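PDB 3GRC: sensor protein, Kinase, which probably works in two-component signalling as part of a sensor histidine kinase, the region here folding as a CheY-like receiver domain expected to accept a phosphoryl group. Local coordinates for residues R8-E13 with A40-Q45; P16-L21 with K110-N115; G29-D34 with L119-A124; A52-D57 with V66-A71; V56-P61 with S105-K110. One frame throughout, in Å; residues are numbered along the deposited sequence.

How the contacts relate
Contacts 1 and 4 are the buried pair: each lays a helix antiparallel over a strand of the same sheet, on neighbouring strands 8-12 and 53-56, and each is almost wholly apolar. Contacts 2 and 3 both use the chain around helix 114-128, the first near the surface with aliphatic tips, the second partly buried with an aromatic pair. Contact 5 shares Val-56 and Asp-57 with contact 4 but adds a polar half, carboxylate, water and lysine, to packing of Leu-58 on Trp-107. Its Lys-110 also belongs to contact 2 and makes a salt bridge with Glu-13 of segment 8-13, so segments of contacts 1, 2, 4 and 5 supply the probable phosphorylation pocket.

Contact 1: residues R8-E13 with A40-Q45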
# COMPACT_ATOMS: atom_id res chain seq x y z
N ARG A 8 5.41 -10.83 -2.30
CA ARG A 8 4.42 -10.20 -3.18
C ARG A 8 3.71 -8.99 -2.59
O ARG A 8 3.25 -9.01 -1.45
CB ARG A 8 3.40 -11.25 -3.65
CG ARG A 8 2.41 -10.74 -4.70
CD ARG A 8 1.49 -11.85 -5.24
NE ARG A 8 2.21 -12.68 -6.20
CZ ARG A 8 1.94 -12.76 -7.49
NH1 ARG A 8 0.96 -12.07 -8.03
NH2 ARG A 8 2.69 -13.53 -8.26
N ILE A 9 3.62 -7.92 -3.38
CA ILE A 9 2.98 -6.68 -2.94
C ILE A 9 1.63 -6.46 -3.62
O ILE A 9 1.50 -6.69 -4.81
CB ILE A 9 3.86 -5.46 -3.27
CG1 ILE A 9 5.27 -5.64 -2.70
CG2 ILE A 9 3.21 -4.18 -2.74
CD1 ILE A 9 5.30 -5.83 -1.21
N LEU A 10 0.63 -6.01 -2.87
CA LEU A 10 -0.66 -5.72 -3.48
C LEU A 10 -0.75 -4.21 -3.71
O LEU A 10 -0.77 -3.43 -2.76
CB LEU A 10 -1.81 -6.17 -2.58
CG LEU A 10 -3.22 -5.78 -3.06
CD1 LEU A 10 -3.57 -6.49 -4.37
CD2 LEU A 10 -4.23 -6.16 -1.99
N ILE A 11 -0.78 -3.82 -4.97
CA ILE A 11 -0.86 -2.42 -5.37
C ILE A 11 -2.31 -1.98 -5.56
O ILE A 11 -3.00 -2.47 -6.45
CB ILE A 11 -0.15 -2.19 -6.72
CG1 ILE A 11 1.30 -2.64 -6.63
CG2 ILE A 11 -0.26 -0.72 -7.12
CD1 ILE A 11 2.00 -2.63 -7.97
N CYS A 12 -2.77 -1.05 -4.73
CA CYS A 12 -4.12 -0.53 -4.86
C CYS A 12 -3.95 0.90 -5.34
O CYS A 12 -3.59 1.79 -4.55
CB CYS A 12 -4.84 -0.56 -3.51
SG CYS A 12 -6.51 0.12 -3.50
N GLU A 13 -4.21 1.11 -6.62
CA GLU A 13 -4.04 2.42 -7.24
C GLU A 13 -5.10 2.69 -8.28
O GLU A 13 -5.38 1.87 -9.15
CB GLU A 13 -2.63 2.49 -7.86
CG GLU A 13 -2.37 3.65 -8.84
CD GLU A 13 -2.44 5.03 -8.20
OE1 GLU A 13 -1.67 5.29 -7.27
OE2 GLU A 13 -3.26 5.84 -8.64
N ALA A 40 -12.56 -1.96 -2.77
CA ALA A 40 -13.33 -3.20 -2.81
C ALA A 40 -12.46 -4.32 -3.36
O ALA A 40 -12.36 -5.40 -2.76
CB ALA A 40 -14.57 -3.01 -3.69
N GLN A 41 -11.82 -4.06 -4.50
CA GLN A 41 -10.94 -5.05 -5.12
C GLN A 41 -9.80 -5.41 -4.18
O GLN A 41 -9.39 -6.57 -4.11
CB GLN A 41 -10.35 -4.53 -6.41
CG GLN A 41 -11.30 -4.46 -7.56
CD GLN A 41 -10.56 -4.37 -8.87
OE1 GLN A 41 -9.54 -3.69 -8.97
NE2 GLN A 41 -11.06 -5.07 -9.90
N ALA A 42 -9.28 -4.42 -3.47
CA ALA A 42 -8.19 -4.68 -2.55
C ALA A 42 -8.65 -5.61 -1.42
O ALA A 42 -7.96 -6.56 -1.07
CB ALA A 42 -7.65 -3.37 -1.99
N LEU A 43 -9.83 -5.34 -0.86
CA LEU A 43 -10.36 -6.17 0.22
C LEU A 43 -10.57 -7.62 -0.24
O LEU A 43 -10.22 -8.57 0.47
CB LEU A 43 -11.66 -5.58 0.75
CG LEU A 43 -11.44 -4.29 1.55
CD1 LEU A 43 -12.75 -3.61 1.90
CD2 LEU A 43 -10.66 -4.65 2.81
N GLU A 44 -11.12 -7.79 -1.44
CA GLU A 44 -11.35 -9.12 -1.99
C GLU A 44 -10.02 -9.84 -2.23
O GLU A 44 -9.78 -10.94 -1.72
CB GLU A 44 -12.09 -9.01 -3.33
CG GLU A 44 -12.52 -10.35 -3.91
CD GLU A 44 -13.03 -10.25 -5.35
OE1 GLU A 44 -13.75 -9.28 -5.69
OE2 GLU A 44 -12.73 -11.16 -6.15
N GLN A 45 -9.15 -9.19 -2.99
CA GLN A 45 -7.86 -9.77 -3.36
C GLN A 45 -6.87 -10.07 -2.24
O GLN A 45 -6.15 -11.06 -2.30
CB GLN A 45 -7.19 -8.86 -4.40
CG GLN A 45 -5.97 -9.45 -5.06
CD GLN A 45 -6.25 -10.79 -5.68
OE1 GLN A 45 -7.27 -10.98 -6.33
NE2 GLN A 45 -5.34 -11.74 -5.50
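Leu-10 of strand 8-12 spreads its two methyls over one side of helix 39-48, each against a different residue. CD2 comes up to the backbone, lying 3.9 Å from Ala-42 O, with the methyl of Ala-42 a little farther off. CD1 meets the aliphatic part of Gln-45, at 3.9 Å from its CG, and the two side chains pass at a slant. With CG anti to the backbone N (chi1 174°), the fork of Leu-10 is carried straight out from the sheet to the helix. Two residues on, Cys-12 points the same way and sets SG 4.0 Å from Ala-42 CB. Ala-42 is thus the compact centre, small enough for the helix to come near: its CA is 6.3 Å from Cys-12 CA, and the short axes approach to 9.0 Å. This end is buried, and Met-54 of the adjoining strand packs on both Cys-12 and Ala-42. The Gln-45 end is looser and partly open to solvent. Its chain bends at chi2, so only CG rests on Leu-10 while the amide turns elsewhere: NE2 bonds to Tyr-51 OH, and OE1 takes a weak bond from Arg-48. No hydrogen bond joins the two segments: apolar packing holds the inner side, while the amide of Gln-45 has its partners outside them. Strand and helix run nearly antiparallel, at 162°. Helix 39-48 links strands 32-36 and 53-56, which flank strand 8-12, and its packing over that strand belongs to the 2-1-3-4-5 parallel sheet of the CheY-like, flavodoxin-like receiver fold.

Contact 2: residues P16-L21 with K110-N115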
# COMPACT_ATOMS: atom_id res chain seq x y z
N PRO A 16 -4.20 3.93 -13.75
CA PRO A 16 -3.60 2.83 -14.52
C PRO A 16 -2.09 3.00 -14.75
O PRO A 16 -1.31 2.06 -14.57
CB PRO A 16 -4.40 2.84 -15.83
CG PRO A 16 -5.72 3.36 -15.41
CD PRO A 16 -5.36 4.48 -14.45
N ASP A 17 -1.70 4.20 -15.18
CA ASP A 17 -0.29 4.51 -15.41
C ASP A 17 0.54 4.30 -14.15
O ASP A 17 1.58 3.65 -14.20
CB ASP A 17 -0.09 5.95 -15.89
CG ASP A 17 -0.54 6.16 -17.33
OD1 ASP A 17 -0.51 5.19 -18.12
OD2 ASP A 17 -0.91 7.30 -17.67
N ILE A 18 0.08 4.85 -13.03
CA ILE A 18 0.81 4.72 -11.76
C ILE A 18 0.81 3.26 -11.26
O ILE A 18 1.79 2.80 -10.69
CB ILE A 18 0.21 5.65 -10.65
CG1 ILE A 18 0.15 7.10 -11.14
CG2 ILE A 18 1.05 5.58 -9.37
CD1 ILE A 18 1.50 7.68 -11.57
N ALA A 19 -0.29 2.53 -11.48
CA ALA A 19 -0.39 1.13 -11.04
C ALA A 19 0.70 0.34 -11.76
O ALA A 19 1.41 -0.45 -11.16
CB ALA A 19 -1.77 0.55 -11.36
N ARG A 20 0.81 0.57 -13.07
CA ARG A 20 1.81 -0.10 -13.87
C ARG A 20 3.22 0.36 -13.47
O ARG A 20 4.14 -0.45 -13.43
CB ARG A 20 1.55 0.14 -15.37
CG ARG A 20 2.55 -0.53 -16.34
CD ARG A 20 2.65 -2.06 -16.17
NE ARG A 20 3.35 -2.67 -17.31
CZ ARG A 20 4.05 -3.80 -17.27
NH1 ARG A 20 4.17 -4.50 -16.14
NH2 ARG A 20 4.65 -4.23 -18.37
N LEU A 21 3.40 1.64 -13.17
CA LEU A 21 4.72 2.14 -12.77
C LEU A 21 5.14 1.39 -11.50
O LEU A 21 6.27 0.89 -11.40
CB LEU A 21 4.70 3.66 -12.48
CG LEU A 21 5.97 4.34 -11.91
CD1 LEU A 21 7.12 4.26 -12.91
CD2 LEU A 21 5.70 5.81 -11.55
N LYS A 110 3.87 11.76 -4.42
CA LYS A 110 4.08 11.58 -5.85
C LYS A 110 4.53 12.98 -6.28
O LYS A 110 4.03 13.98 -5.76
CB LYS A 110 2.77 11.22 -6.56
CG LYS A 110 2.26 9.79 -6.29
CD LYS A 110 0.90 9.59 -6.92
CE LYS A 110 0.28 8.23 -6.58
NZ LYS A 110 -1.12 8.08 -7.12
N PRO A 111 5.51 13.08 -7.19
CA PRO A 111 6.23 11.98 -7.87
C PRO A 111 6.94 11.04 -6.90
O PRO A 111 7.56 11.47 -5.93
CB PRO A 111 7.19 12.72 -8.79
CG PRO A 111 7.50 13.97 -8.04
CD PRO A 111 6.12 14.37 -7.53
N ILE A 112 6.85 9.75 -7.19
CA ILE A 112 7.42 8.72 -6.35
C ILE A 112 8.94 8.61 -6.34
O ILE A 112 9.58 8.55 -7.38
CB ILE A 112 6.85 7.33 -6.74
CG1 ILE A 112 5.32 7.39 -6.79
CG2 ILE A 112 7.31 6.29 -5.71
CD1 ILE A 112 4.66 6.16 -7.40
N ASP A 113 9.49 8.58 -5.14
CA ASP A 113 10.92 8.42 -4.95
C ASP A 113 11.13 6.89 -4.96
O ASP A 113 10.85 6.23 -3.98
CB ASP A 113 11.32 8.99 -3.61
CG ASP A 113 12.81 8.97 -3.39
OD1 ASP A 113 13.46 7.96 -3.74
OD2 ASP A 113 13.33 9.97 -2.87
N GLU A 114 11.62 6.36 -6.06
CA GLU A 114 11.83 4.92 -6.19
C GLU A 114 12.67 4.27 -5.09
O GLU A 114 12.30 3.21 -4.56
CB GLU A 114 12.46 4.62 -7.55
CG GLU A 114 12.32 3.18 -8.00
CD GLU A 114 12.71 3.02 -9.46
OE1 GLU A 114 12.67 4.03 -10.19
OE2 GLU A 114 13.04 1.89 -9.88
N ASN A 115 13.79 4.90 -4.76
CA ASN A 115 14.66 4.38 -3.71
C ASN A 115 13.95 4.34 -2.37
O ASN A 115 14.03 3.36 -1.64
CB ASN A 115 15.92 5.25 -3.60
CG ASN A 115 16.73 5.23 -4.87
OD1 ASN A 115 17.24 4.18 -5.26
ND2 ASN A 115 16.84 6.38 -5.53
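Ile-18, near the start of helix 16-28, presents its CG2 methyl to two residues of the loop that leads into helix 114-128. The apolar contacts come first. CG2 of Ile-18 lies 4.2 Å from the tip of Ile-112, atom CD1, and one helical turn on, Leu-21 brings CD2 to within 4.3 Å of the same CD1. The end methyl of Ile-112 is therefore shared by two residues on one side of the helix. Its chi2 of 170° stretches the side chain to full length, which is what lets CD1 reach so far from its backbone. Leu-22 of the same helix also touches Ile-112.

The second kind is aliphatic contact with a charged chain. Lys-110 crosses Ile-18 at a slant, its CE 3.9 Å from Ile-18 CG2 and its NZ hardly farther. Its chain is extended beyond CG, which brings its far end, CE and NZ together, against that methyl.

The polar partners lie outside the two segments. Lys-110 NZ makes a salt bridge with Glu-13. Asp-113 is the N-cap of helix 114-128, its OD1 accepting from Leu-116 N. The peptide bond between Lys-110 and Pro-111 is cis, as in CheY-like receivers, where a lysine precedes this turn. Across the interface itself the chemistry is thus apolar without hydrogen bonds: Ile-18 covers the last methylene beside the ammonium, while the salt bridge to Glu-13 probably does most to fix where that ammonium sits.

Contact 3: residues G29-D34 with L119-A124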
# COMPACT_ATOMS: atom_id res chain seq x y z
N GLY A 29 12.91 -3.90 -7.84
CA GLY A 29 13.33 -4.03 -6.46
C GLY A 29 13.21 -5.42 -5.86
O GLY A 29 13.39 -5.58 -4.65
N GLY A 30 12.89 -6.42 -6.68
CA GLY A 30 12.79 -7.78 -6.20
C GLY A 30 11.42 -8.23 -5.73
O GLY A 30 11.29 -9.30 -5.13
N PHE A 31 10.40 -7.45 -6.01
CA PHE A 31 9.05 -7.78 -5.58
C PHE A 31 8.08 -8.19 -6.69
O PHE A 31 8.08 -7.58 -7.76
CB PHE A 31 8.42 -6.58 -4.86
CG PHE A 31 9.07 -6.22 -3.56
CD1 PHE A 31 8.82 -6.96 -2.41
CD2 PHE A 31 9.86 -5.07 -3.46
CE1 PHE A 31 9.34 -6.56 -1.18
CE2 PHE A 31 10.38 -4.67 -2.23
CZ PHE A 31 10.11 -5.42 -1.09
N ASP A 32 7.26 -9.21 -6.43
CA ASP A 32 6.21 -9.62 -7.36
C ASP A 32 5.07 -8.73 -6.88
O ASP A 32 5.08 -8.28 -5.72
CB ASP A 32 5.77 -11.08 -7.19
CG ASP A 32 6.73 -12.09 -7.82
OD1 ASP A 32 7.34 -11.79 -8.86
OD2 ASP A 32 6.86 -13.20 -7.27
N SER A 33 4.08 -8.48 -7.72
CA SER A 33 2.96 -7.66 -7.30
C SER A 33 1.71 -7.79 -8.17
O SER A 33 1.78 -8.17 -9.34
CB SER A 33 3.36 -6.19 -7.23
OG SER A 33 3.72 -5.67 -8.50
N ASP A 34 0.58 -7.46 -7.58
CA ASP A 34 -0.69 -7.51 -8.25
C ASP A 34 -1.27 -6.11 -8.24
O ASP A 34 -1.19 -5.40 -7.25
CB ASP A 34 -1.65 -8.46 -7.52
CG ASP A 34 -1.29 -9.92 -7.71
OD1 ASP A 34 -0.80 -10.27 -8.80
OD2 ASP A 34 -1.50 -10.72 -6.78
N LEU A 119 13.05 0.97 -0.20
CA LEU A 119 13.59 0.99 1.16
C LEU A 119 12.45 0.90 2.17
O LEU A 119 12.48 0.06 3.08
CB LEU A 119 14.40 2.26 1.40
CG LEU A 119 14.96 2.43 2.82
CD1 LEU A 119 15.88 1.25 3.16
CD2 LEU A 119 15.71 3.74 2.92
N SER A 120 11.45 1.76 2.01
CA SER A 120 10.28 1.78 2.89
C SER A 120 9.55 0.43 2.94
O SER A 120 9.19 -0.02 4.02
CB SER A 120 9.29 2.87 2.46
OG SER A 120 9.83 4.18 2.64
N LEU A 121 9.34 -0.22 1.80
CA LEU A 121 8.66 -1.51 1.84
C LEU A 121 9.49 -2.54 2.62
O LEU A 121 8.94 -3.29 3.42
CB LEU A 121 8.34 -2.02 0.43
CG LEU A 121 7.16 -1.33 -0.27
CD1 LEU A 121 7.22 -1.60 -1.75
CD2 LEU A 121 5.84 -1.81 0.31
N HIS A 122 10.80 -2.57 2.39
CA HIS A 122 11.67 -3.50 3.12
C HIS A 122 11.57 -3.23 4.62
O HIS A 122 11.39 -4.15 5.40
CB HIS A 122 13.13 -3.34 2.66
CG HIS A 122 13.44 -4.07 1.39
ND1 HIS A 122 14.43 -3.66 0.52
CD2 HIS A 122 12.89 -5.18 0.85
CE1 HIS A 122 14.46 -4.48 -0.52
NE2 HIS A 122 13.54 -5.41 -0.35
N ARG A 123 11.68 -1.96 4.99
CA ARG A 123 11.57 -1.52 6.38
C ARG A 123 10.22 -1.95 6.95
O ARG A 123 10.16 -2.62 7.98
CB ARG A 123 11.66 0.01 6.48
CG ARG A 123 12.95 0.57 7.07
CD ARG A 123 14.14 0.29 6.18
NE ARG A 123 15.39 0.85 6.69
CZ ARG A 123 15.62 2.15 6.88
NH1 ARG A 123 14.68 3.05 6.61
NH2 ARG A 123 16.80 2.54 7.33
N ALA A 124 9.15 -1.56 6.27
CA ALA A 124 7.79 -1.87 6.71
C ALA A 124 7.54 -3.36 6.93
O ALA A 124 6.95 -3.76 7.93
CB ALA A 124 6.78 -1.31 5.73
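Phe-31 and His-122 lean together where the loop into strand 32-36 meets helix 114-128, the last helix of the receiver fold. The rings form neither a stack nor an edge-to-face pair: their planes are inclined at 39° and their centroids lie 5.1 Å apart. The outer corner of the phenylalanine does the touching, CZ coming to 3.4 Å from His-122 CD2, while its neighbour CE2 lies 3.8 Å from His-122 NE2. Both side chains carry CG anti to the carbonyl carbon, and in Phe-31 (chi1 -66°) this directs the ring to helix 114-128. The same CZ also approaches Leu-121, whose CB is 4.1 Å off, so the ring corner rests against two consecutive helical residues, one buried and one exposed. Behind it, Phe-31 packs on Ile-9, Pro-7 and Leu-26. With an alanine here, His-122 would probably lose its aromatic neighbour and be freer to turn, and a gap would open beside Leu-121 and Leu-26. The backbone just before the ring is set by a Schellman motif closing helix 16-28: Gly-30, at positive phi, is its C-prime residue, and Phe-31 N bonds back to Leu-26 O. Just before Gly-30, Gly-29 O lies 4.3 Å from His-122 NE2.

Contact 4: residues A52-D57 with V66-A71; sequences AAMTVD and VSLIRA
Val-56 sets the forked end of its side chain against two successive residues of helix 65-73, one branch to each. Its CG2 lies 4.3 Å from Ile-69 CG1, while CG1 is turned to Leu-68, with CD2 of that leucine at 4.5 Å. The valine is thus a blunt knob facing the shallow groove between the two helical side chains. Met-54, modelled as selenomethionine, is the longer bump: CG anti to the backbone N (chi1 173°) and a straight chain beyond carry it out from the strand. It and Leu-68 reach toward each other, but their end carbons are modelled too close, and the fit between them is doubtful. Leu-68 in turn projects into a hollow lined by Leu-60 and by Ala-39, Ala-42 and Leu-43 of helix 39-48, whereas Ile-69 leans the other way, to Ile-83 and Val-85 of strand 82-86. Strand and helix, 10.2 Å apart at their short axes and nearly antiparallel at 157°, begin the beta-alpha-beta unit completed by strand 82-86. With no hydrogen bond across it, the contact rests on apolar shape and the exclusion of water.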
# COMPACT_ATOMS: atom_id res chain seq x y z
N ALA A 52 3.16 -9.66 1.29
CA ALA A 52 4.12 -9.14 2.26
C ALA A 52 3.72 -7.71 2.65
O ALA A 52 4.01 -7.26 3.76
CB ALA A 52 5.51 -9.13 1.66
N ALA A 53 3.06 -7.01 1.73
CA ALA A 53 2.64 -5.65 2.00
C ALA A 53 1.70 -5.12 0.93
O ALA A 53 1.49 -5.74 -0.10
CB ALA A 53 3.86 -4.75 2.11
N MSE A 54 1.12 -3.96 1.20
CA MSE A 54 0.21 -3.28 0.28
C MSE A 54 0.63 -1.82 0.15
O MSE A 54 1.12 -1.21 1.11
CB MSE A 54 -1.24 -3.31 0.80
CG MSE A 54 -2.25 -2.47 -0.00
SE MSE A 54 -4.12 -2.75 0.61
CE MSE A 54 -4.98 -1.61 -0.77
N THR A 55 0.46 -1.26 -1.04
CA THR A 55 0.72 0.15 -1.25
C THR A 55 -0.68 0.71 -1.45
O THR A 55 -1.50 0.11 -2.15
CB THR A 55 1.59 0.43 -2.51
OG1 THR A 55 0.86 0.08 -3.70
CG2 THR A 55 2.87 -0.37 -2.45
N VAL A 56 -0.95 1.85 -0.83
CA VAL A 56 -2.28 2.44 -0.92
C VAL A 56 -2.35 3.88 -1.41
O VAL A 56 -1.69 4.77 -0.89
CB VAL A 56 -2.99 2.39 0.44
CG1 VAL A 56 -4.37 3.04 0.34
CG2 VAL A 56 -3.10 0.95 0.89
N ASP A 57 -3.19 4.08 -2.41
CA ASP A 57 -3.44 5.39 -2.98
C ASP A 57 -4.53 5.99 -2.09
O ASP A 57 -5.55 5.36 -1.85
CB ASP A 57 -3.95 5.23 -4.41
CG ASP A 57 -4.32 6.55 -5.05
OD1 ASP A 57 -4.03 7.62 -4.47
OD2 ASP A 57 -4.91 6.51 -6.17
N VAL A 66 -7.84 5.93 3.51
CA VAL A 66 -7.84 5.76 4.96
C VAL A 66 -8.95 4.81 5.41
O VAL A 66 -8.79 4.08 6.38
CB VAL A 66 -7.98 7.12 5.69
CG1 VAL A 66 -8.01 6.89 7.20
CG2 VAL A 66 -6.79 8.02 5.33
N SER A 67 -10.07 4.83 4.70
CA SER A 67 -11.19 3.95 5.01
C SER A 67 -10.77 2.50 4.77
O SER A 67 -11.09 1.60 5.55
CB SER A 67 -12.39 4.28 4.12
OG SER A 67 -13.38 3.27 4.20
N LEU A 68 -10.05 2.28 3.67
CA LEU A 68 -9.57 0.96 3.32
C LEU A 68 -8.61 0.46 4.40
O LEU A 68 -8.75 -0.66 4.89
CB LEU A 68 -8.85 1.00 1.97
CG LEU A 68 -8.05 -0.24 1.55
CD1 LEU A 68 -8.88 -1.51 1.71
CD2 LEU A 68 -7.61 -0.05 0.11
N ILE A 69 -7.66 1.30 4.79
CA ILE A 69 -6.67 0.92 5.80
C ILE A 69 -7.32 0.61 7.15
O ILE A 69 -6.92 -0.33 7.83
CB ILE A 69 -5.58 2.01 5.97
CG1 ILE A 69 -4.78 2.15 4.67
CG2 ILE A 69 -4.64 1.63 7.09
CD1 ILE A 69 -3.79 3.28 4.67
N ARG A 70 -8.31 1.41 7.54
CA ARG A 70 -9.01 1.18 8.80
C ARG A 70 -9.68 -0.19 8.77
O ARG A 70 -9.59 -0.95 9.73
CB ARG A 70 -10.07 2.26 9.04
CG ARG A 70 -9.51 3.60 9.46
CD ARG A 70 -10.61 4.60 9.83
NE ARG A 70 -10.05 5.92 10.14
CZ ARG A 70 -9.16 6.16 11.10
NH1 ARG A 70 -8.68 5.18 11.86
NH2 ARG A 70 -8.72 7.40 11.29
N ALA A 71 -10.34 -0.50 7.65
CA ALA A 71 -11.03 -1.77 7.49
C ALA A 71 -10.05 -2.94 7.61
O ALA A 71 -10.35 -3.96 8.23
CB ALA A 71 -11.75 -1.82 6.15

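Contact 5: residues V56-P61 with S105-K110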
# COMPACT_ATOMS: atom_id res chain seq x y z
N VAL A 56 -0.95 1.85 -0.83
CA VAL A 56 -2.28 2.44 -0.92
C VAL A 56 -2.35 3.88 -1.41
O VAL A 56 -1.69 4.77 -0.89
CB VAL A 56 -2.99 2.39 0.44
CG1 VAL A 56 -4.37 3.04 0.34
CG2 VAL A 56 -3.10 0.95 0.89
N ASP A 57 -3.19 4.08 -2.41
CA ASP A 57 -3.44 5.39 -2.98
C ASP A 57 -4.53 5.99 -2.09
O ASP A 57 -5.55 5.36 -1.85
CB ASP A 57 -3.95 5.23 -4.41
CG ASP A 57 -4.32 6.55 -5.05
OD1 ASP A 57 -4.03 7.62 -4.47
OD2 ASP A 57 -4.91 6.51 -6.17
N LEU A 58 -4.31 7.20 -1.61
CA LEU A 58 -5.30 7.85 -0.76
C LEU A 58 -6.55 8.28 -1.51
O LEU A 58 -7.65 8.26 -0.96
CB LEU A 58 -4.67 9.05 -0.07
CG LEU A 58 -4.52 8.97 1.45
CD1 LEU A 58 -3.91 7.64 1.86
CD2 LEU A 58 -3.67 10.13 1.91
N ASN A 59 -6.39 8.64 -2.78
CA ASN A 59 -7.52 9.10 -3.60
C ASN A 59 -8.18 8.03 -4.45
O ASN A 59 -8.02 8.00 -5.67
CB ASN A 59 -7.05 10.24 -4.50
CG ASN A 59 -6.48 11.41 -3.71
OD1 ASN A 59 -7.19 12.06 -2.95
ND2 ASN A 59 -5.19 11.66 -3.88
N LEU A 60 -8.95 7.15 -3.81
CA LEU A 60 -9.64 6.08 -4.53
C LEU A 60 -11.09 6.47 -4.83
O LEU A 60 -11.69 7.27 -4.11
CB LEU A 60 -9.62 4.80 -3.71
CG LEU A 60 -8.23 4.33 -3.28
CD1 LEU A 60 -8.38 3.19 -2.29
CD2 LEU A 60 -7.42 3.92 -4.50
N PRO A 61 -11.68 5.88 -5.89
CA PRO A 61 -13.07 6.17 -6.29
C PRO A 61 -14.10 5.83 -5.20
O PRO A 61 -14.66 6.74 -4.59
CB PRO A 61 -13.24 5.32 -7.55
CG PRO A 61 -12.32 4.15 -7.31
CD PRO A 61 -11.09 4.82 -6.73
N SER A 105 3.21 2.32 7.83
CA SER A 105 4.64 2.46 7.97
C SER A 105 5.23 3.75 7.43
O SER A 105 6.03 4.41 8.12
CB SER A 105 5.34 1.27 7.31
OG SER A 105 4.91 0.05 7.91
N THR A 106 4.85 4.12 6.22
CA THR A 106 5.37 5.34 5.61
C THR A 106 4.36 5.94 4.66
O THR A 106 3.62 5.22 3.99
CB THR A 106 6.64 5.06 4.76
OG1 THR A 106 7.44 4.04 5.38
CG2 THR A 106 7.47 6.33 4.64
N TRP A 107 4.34 7.27 4.61
CA TRP A 107 3.46 8.02 3.74
C TRP A 107 4.34 8.65 2.66
O TRP A 107 5.10 9.58 2.94
CB TRP A 107 2.73 9.11 4.53
CG TRP A 107 1.90 8.56 5.65
CD1 TRP A 107 2.35 7.97 6.80
CD2 TRP A 107 0.48 8.54 5.73
NE1 TRP A 107 1.30 7.58 7.59
CE2 TRP A 107 0.11 7.95 6.96
CE3 TRP A 107 -0.56 9.00 4.90
CZ2 TRP A 107 -1.20 7.75 7.37
CZ3 TRP A 107 -1.89 8.81 5.29
CH2 TRP A 107 -2.19 8.22 6.53
N LEU A 108 4.25 8.14 1.44
CA LEU A 108 5.06 8.63 0.32
C LEU A 108 4.26 9.48 -0.65
O LEU A 108 3.13 9.16 -1.00
CB LEU A 108 5.67 7.44 -0.45
CG LEU A 108 6.57 6.49 0.33
CD1 LEU A 108 7.21 5.47 -0.61
CD2 LEU A 108 7.64 7.30 1.03
N GLU A 109 4.88 10.57 -1.10
CA GLU A 109 4.25 11.47 -2.05
C GLU A 109 4.56 11.10 -3.51
O GLU A 109 5.37 10.23 -3.79
CB GLU A 109 4.72 12.92 -1.80
CG GLU A 109 4.26 13.49 -0.46
CD GLU A 109 4.68 14.94 -0.25
OE1 GLU A 109 5.90 15.21 -0.24
OE2 GLU A 109 3.78 15.80 -0.08
N LYS A 110 3.87 11.76 -4.42
CA LYS A 110 4.08 11.58 -5.85
C LYS A 110 4.53 12.98 -6.28
O LYS A 110 4.03 13.98 -5.76
CB LYS A 110 2.77 11.22 -6.56
CG LYS A 110 2.26 9.79 -6.29
CD LYS A 110 0.90 9.59 -6.92
CE LYS A 110 0.28 8.23 -6.58
NZ LYS A 110 -1.12 8.08 -7.12
O HOH W 1 -2.64 9.79 -5.50
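Trp-107 meets Leu-58 with the rim of its indole: CZ3 touches the leucine methyls, CD2 at 4.0 Å lying at the ring edge, near its plane. The two side chains cross at about a right angle, so the leucine fork butts against the benzo side, while Trp-107 NE1, elsewhere on the rim, makes a weak hydrogen bond to Asn-98. The other flat group is the carboxylate of Asp-57. Asn-59 N donates to its OD1 at 3.1 Å, coming from above the carboxylate plane, 68° out of it, and closing an Asx turn. A water bridges the same oxygen to Lys-110: it donates to Asp-57 OD1 at 2.8 Å and accepts from Lys-110 NZ at 2.8 Å. The direct pair, OD1 to NZ at 4.0 Å, is a long salt bridge. Asp-57 stands just past the end of strand 53-56, the place of the phosphoacceptor aspartate in CheY-like receivers, and Lys-110 and Trp-107 match the family's lysine and aromatic switch residue, which makes this probably the phosphorylation pocket. Within it, Ser-87 OG gives OD1 a third hydrogen bond. If an alanine took its place, the bridging water, Asn-59 N and Ser-87 OG would probably lose their acceptor, and Lys-110 its weaker acidic partner. Leu-58, one residue on, also packs on Val-85 and Ser-87, and Trp-107 touches Val-85 too.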